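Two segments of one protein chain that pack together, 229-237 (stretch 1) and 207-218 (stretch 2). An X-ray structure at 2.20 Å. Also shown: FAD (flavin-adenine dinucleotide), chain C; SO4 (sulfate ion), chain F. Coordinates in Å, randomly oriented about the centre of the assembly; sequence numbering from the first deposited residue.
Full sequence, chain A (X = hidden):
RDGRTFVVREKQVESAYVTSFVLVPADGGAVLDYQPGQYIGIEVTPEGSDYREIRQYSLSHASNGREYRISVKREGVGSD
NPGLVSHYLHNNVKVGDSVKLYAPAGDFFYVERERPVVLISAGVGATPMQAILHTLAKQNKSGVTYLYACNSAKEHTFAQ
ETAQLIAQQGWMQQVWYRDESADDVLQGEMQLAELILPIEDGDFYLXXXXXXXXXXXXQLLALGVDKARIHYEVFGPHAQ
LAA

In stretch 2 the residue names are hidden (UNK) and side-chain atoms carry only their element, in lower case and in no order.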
# COMPACT_ATOMS: atom_id res chain seq x y z
N ARG A 229 11.55 18.21 30.32
CA ARG A 229 10.80 16.98 30.07
C ARG A 229 9.97 17.07 28.78
O ARG A 229 9.09 16.24 28.53
CB ARG A 229 9.92 16.61 31.28
CG ARG A 229 10.76 16.18 32.51
CD ARG A 229 9.91 15.68 33.71
NE ARG A 229 9.24 16.78 34.42
CZ ARG A 229 7.94 17.07 34.34
NH1 ARG A 229 7.11 16.34 33.60
NH2 ARG A 229 7.46 18.10 35.04
N ILE A 230 10.27 18.07 27.96
CA ILE A 230 9.64 18.19 26.65
C ILE A 230 10.66 17.90 25.59
O ILE A 230 11.69 18.58 25.49
CB ILE A 230 9.07 19.58 26.44
CG1 ILE A 230 7.96 19.82 27.45
CG2 ILE A 230 8.51 19.72 25.01
CD1 ILE A 230 7.57 21.25 27.59
N HIS A 231 10.40 16.88 24.79
CA HIS A 231 11.35 16.50 23.76
C HIS A 231 10.60 16.57 22.44
O HIS A 231 9.44 16.15 22.35
CB HIS A 231 11.88 15.09 24.02
CG HIS A 231 12.14 14.79 25.47
ND1 HIS A 231 13.37 14.96 26.06
CD2 HIS A 231 11.32 14.28 26.43
CE1 HIS A 231 13.29 14.60 27.33
NE2 HIS A 231 12.06 14.18 27.58
N TYR A 232 11.22 17.09 21.39
CA TYR A 232 10.43 17.39 20.22
C TYR A 232 11.23 17.32 18.96
O TYR A 232 12.45 17.48 18.98
CB TYR A 232 9.82 18.80 20.34
CG TYR A 232 10.85 19.89 20.15
CD1 TYR A 232 11.83 20.11 21.11
CD2 TYR A 232 10.86 20.69 19.02
CE1 TYR A 232 12.80 21.08 20.97
CE2 TYR A 232 11.83 21.69 18.86
CZ TYR A 232 12.80 21.87 19.84
OH TYR A 232 13.77 22.84 19.71
N GLU A 233 10.54 17.09 17.86
CA GLU A 233 11.12 17.19 16.54
C GLU A 233 10.11 17.84 15.59
O GLU A 233 8.95 17.45 15.53
CB GLU A 233 11.48 15.81 16.02
CG GLU A 233 12.29 15.90 14.72
CD GLU A 233 12.92 14.57 14.32
OE1 GLU A 233 14.16 14.46 14.30
OE2 GLU A 233 12.15 13.62 14.01
N VAL A 234 10.55 18.84 14.84
CA VAL A 234 9.67 19.53 13.89
C VAL A 234 9.89 19.09 12.45
O VAL A 234 11.02 19.06 11.97
CB VAL A 234 9.80 21.08 13.97
CG1 VAL A 234 8.98 21.76 12.90
CG2 VAL A 234 9.36 21.55 15.32
N PHE A 235 8.80 18.71 11.80
CA PHE A 235 8.74 18.67 10.33
C PHE A 235 7.30 18.82 9.87
O PHE A 235 6.38 18.35 10.55
CB PHE A 235 9.45 17.46 9.71
CG PHE A 235 8.97 16.11 10.21
CD1 PHE A 235 7.99 15.40 9.53
CD2 PHE A 235 9.56 15.53 11.32
CE1 PHE A 235 7.58 14.14 9.97
CE2 PHE A 235 9.17 14.26 11.74
CZ PHE A 235 8.18 13.57 11.07
N GLY A 236 7.09 19.49 8.75
CA GLY A 236 5.79 20.10 8.49
C GLY A 236 5.04 19.76 7.22
O GLY A 236 4.74 18.59 6.96
N PRO A 237 4.69 20.79 6.43
CA PRO A 237 5.03 22.19 6.71
C PRO A 237 3.93 22.90 7.49
O PRO A 237 4.23 23.89 8.14
CB PRO A 237 5.15 22.80 5.31
CG PRO A 237 4.51 21.78 4.35
CD PRO A 237 3.92 20.68 5.19
N UNK A 207 5.82 15.51 18.09
CA UNK A 207 6.27 15.60 16.70
C UNK A 207 5.18 16.07 15.76
O UNK A 207 4.08 15.52 15.76
s UNK A 207 7.42 14.36 14.46
c UNK A 207 6.77 14.25 16.18
N UNK A 208 5.51 17.05 14.92
CA UNK A 208 4.55 17.56 13.95
C UNK A 208 5.01 18.89 13.41
O UNK A 208 6.13 19.33 13.69
N UNK A 209 4.15 19.56 12.63
CA UNK A 209 4.46 20.86 12.02
C UNK A 209 4.66 21.90 13.13
O UNK A 209 4.12 21.72 14.23
c UNK A 209 3.18 21.21 11.23
c UNK A 209 2.41 19.94 11.10
c UNK A 209 2.80 19.06 12.27
N UNK A 210 5.40 22.95 12.83
CA UNK A 210 5.72 23.99 13.80
C UNK A 210 4.48 24.63 14.47
O UNK A 210 4.48 24.86 15.68
c UNK A 210 6.65 25.09 13.18
c UNK A 210 7.11 26.08 14.26
c UNK A 210 7.79 25.39 15.45
c UNK A 210 5.95 25.83 12.02
N UNK A 211 3.44 24.92 13.69
CA UNK A 211 2.25 25.56 14.26
C UNK A 211 1.60 24.71 15.35
O UNK A 211 1.31 25.17 16.45
N UNK A 212 1.37 23.44 15.04
CA UNK A 212 0.91 22.48 16.04
C UNK A 212 1.91 22.36 17.21
O UNK A 212 1.52 22.32 18.40
c UNK A 212 0.43 19.98 16.39
c UNK A 212 1.25 18.11 17.70
c UNK A 212 0.68 21.11 15.39
c UNK A 212 -0.01 17.90 18.21
c UNK A 212 -1.07 18.72 17.81
c UNK A 212 -0.84 19.75 16.90
c UNK A 212 1.46 19.15 16.78
N UNK A 213 3.19 22.28 16.90
CA UNK A 213 4.18 22.16 17.98
C UNK A 213 4.08 23.36 18.96
O UNK A 213 4.00 23.18 20.18
c UNK A 213 6.33 19.24 17.82
c UNK A 213 5.59 22.07 17.39
s UNK A 213 6.64 20.32 19.21
c UNK A 213 6.69 21.95 18.43
N UNK A 214 4.06 24.58 18.43
CA UNK A 214 3.97 25.77 19.26
C UNK A 214 2.70 25.74 20.12
O UNK A 214 2.73 26.00 21.32
c UNK A 214 3.98 27.02 18.38
c UNK A 214 6.36 27.80 18.84
o UNK A 214 6.28 28.91 19.38
n UNK A 214 7.32 26.96 19.13
c UNK A 214 5.34 27.33 17.79
N UNK A 215 1.59 25.40 19.48
CA UNK A 215 0.33 25.25 20.18
C UNK A 215 0.40 24.25 21.36
O UNK A 215 -0.06 24.54 22.47
c UNK A 215 -2.06 24.54 19.73
c UNK A 215 -4.58 23.97 20.76
o UNK A 215 -5.82 23.63 21.27
c UNK A 215 -2.84 25.55 20.28
c UNK A 215 -3.81 22.97 20.21
c UNK A 215 -0.72 24.83 19.16
c UNK A 215 -4.11 25.27 20.80
c UNK A 215 -2.57 23.26 19.71
N UNK A 216 1.00 23.08 21.13
CA UNK A 216 1.06 22.07 22.20
C UNK A 216 2.07 22.42 23.30
O UNK A 216 1.78 22.30 24.50
c UNK A 216 1.69 19.71 22.81
c UNK A 216 1.40 20.67 21.66
c UNK A 216 0.26 20.16 20.84
N UNK A 217 3.26 22.87 22.90
CA UNK A 217 4.28 23.23 23.86
C UNK A 217 3.78 24.34 24.80
O UNK A 217 3.99 24.24 25.99
c UNK A 217 6.54 24.38 24.16
c UNK A 217 5.59 23.67 23.18
c UNK A 217 6.27 22.46 22.59
N UNK A 218 3.12 25.37 24.26
CA UNK A 218 2.52 26.40 25.12
C UNK A 218 1.51 25.85 26.13
O UNK A 218 1.51 26.23 27.30
c UNK A 218 1.91 27.56 24.30
c UNK A 218 3.58 30.19 21.97
n UNK A 218 3.19 30.91 20.69
c UNK A 218 2.47 29.30 22.50
c UNK A 218 2.99 28.46 23.66
PA FAD C . 9.52 19.46 -1.95
O1A FAD C . 10.75 19.63 -1.24
O2A FAD C . 9.46 19.35 -3.36
O5B FAD C . 8.63 20.68 -1.60
C5B FAD C . 8.71 21.30 -0.34
C4B FAD C . 7.65 22.36 -0.11
O4B FAD C . 7.93 23.53 -0.86
C3B FAD C . 6.32 21.85 -0.58
O3B FAD C . 5.33 22.38 0.27
C2B FAD C . 6.17 22.45 -1.93
O2B FAD C . 4.80 22.64 -2.15
C1B FAD C . 6.95 23.73 -1.84
N9A FAD C . 7.59 23.99 -3.13
C8A FAD C . 8.28 23.13 -3.85
N7A FAD C . 8.71 23.69 -4.98
C5A FAD C . 8.28 24.93 -4.99
C6A FAD C . 8.39 26.06 -5.90
N6A FAD C . 9.06 25.96 -7.06
N1A FAD C . 7.78 27.17 -5.53
C2A FAD C . 7.12 27.27 -4.40
N3A FAD C . 6.99 26.29 -3.53
C4A FAD C . 7.53 25.11 -3.77
N1 FAD C . 8.31 13.38 5.78
C2 FAD C . 7.58 12.27 5.82
O2 FAD C . 6.74 12.10 4.98
N3 FAD C . 7.74 11.32 6.73
C4 FAD C . 8.63 11.40 7.67
O4 FAD C . 8.73 10.50 8.46
C4X FAD C . 9.47 12.60 7.70
N5 FAD C . 10.39 12.77 8.62
C5X FAD C . 11.13 13.87 8.65
C6 FAD C . 12.07 13.99 9.62
C7 FAD C . 12.84 15.11 9.68
C7M FAD C . 13.86 15.26 10.75
C8 FAD C . 12.68 16.16 8.69
C8M FAD C . 13.56 17.35 8.78
C9 FAD C . 11.75 16.04 7.70
C9A FAD C . 10.96 14.92 7.65
N10 FAD C . 10.00 14.78 6.66
C10 FAD C . 9.24 13.61 6.68
C1' FAD C . 9.83 15.79 5.63
C2' FAD C . 10.47 15.31 4.33
O2' FAD C . 11.86 15.14 4.42
C3' FAD C . 10.30 16.22 3.13
O3' FAD C . 10.68 17.54 3.42
C4' FAD C . 8.94 16.15 2.46
O4' FAD C . 8.67 14.82 2.12
C5' FAD C . 8.80 17.05 1.24
O5' FAD C . 9.68 16.74 0.19
P FAD C . 9.29 16.79 -1.29
O1P FAD C . 10.50 16.62 -2.03
O2P FAD C . 8.23 15.88 -1.50
O3P FAD C . 8.74 18.23 -1.42
S SO4 F . 15.38 17.00 21.34
O1 SO4 F . 14.37 17.90 21.90
O2 SO4 F . 16.10 17.66 20.26
O3 SO4 F . 16.33 16.62 22.39
O4 SO4 F . 14.74 15.79 20.84
O HOH W 1 6.76 22.82 10.20
O HOH W 2 2.71 24.70 10.68

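Position 207 carries one carbon and then one sulfur, the side chain of cysteine. The sulfur of C207, SG, lies 3.2 Å from CE2 of F235, an oblique sulfur-aromatic contact; a small, polarizable group suits this buried spot, on the same sheet face as the side chain of E233. Position 208 has no side-chain atoms, so it is glycine. An ideal CB on G208 would come within 2.7 Å of a ring carbon of position 209. The O of G208 accepts a weak hydrogen bond from N of F235 at 3.3 Å.

At 209 three carbons close a ring onto the backbone N: proline. P209 stands at the N-cap position, where its lack of an amide hydrogen costs no helix bond; its CA rests 3.8 Å from CA of G236. Position 210 has four carbons, forked at the first, one arm two carbons long, hence isoleucine. The CB of I210 packs 4.1 Å from CG1 of V234, and its N donates to a water that is weakly bonded in turn to O of P237. Position 211 has no side-chain atoms. G211 is glycine, exposed in the first turn, and its N reaches O of P237 through a second water.

Position 212 bears one carbon and a ring of six carbons without oxygen: phenylalanine. F212 makes no contact with stretch 1. At 213 an unbranched chain runs two carbons, sulfur, one carbon, which is methionine. M213 points toward the strand, with SD 3.7 Å from CB of Y232 and CG 4.1 Å from CG2 of V234; its flexible chain can follow the uneven surface between them.

Position 214 has three carbons, the third carrying one oxygen and one nitrogen: glutamine, a polar residue fit for exposure. At 215 a six-carbon ring bears one oxygen, so it is tyrosine; the hydroxyl of Y215 is hydrogen-bonded elsewhere in the structure. Position 216 has one carbon carrying two more: valine, buried but clear of stretch 1. Position 217 repeats that pattern, yet V217 points toward the strand, its CG2 4.3 Å from CG2 of I230, a compact apolar match. Position 218, four carbons in a row ending in nitrogen, is lysine, its charge suited to the exposed surface.

The contact thus has two parts. C207 and G208 pair in parallel with E233 and V234, then the chain turns at P209 into a helix running nearly antiparallel to the strand. I210, M213 and V217, spaced three and four residues apart, bring apolar side chains to V234, Y232 and I230.

Stretch 2, residues 207-218: CGPIGFMQYVVK
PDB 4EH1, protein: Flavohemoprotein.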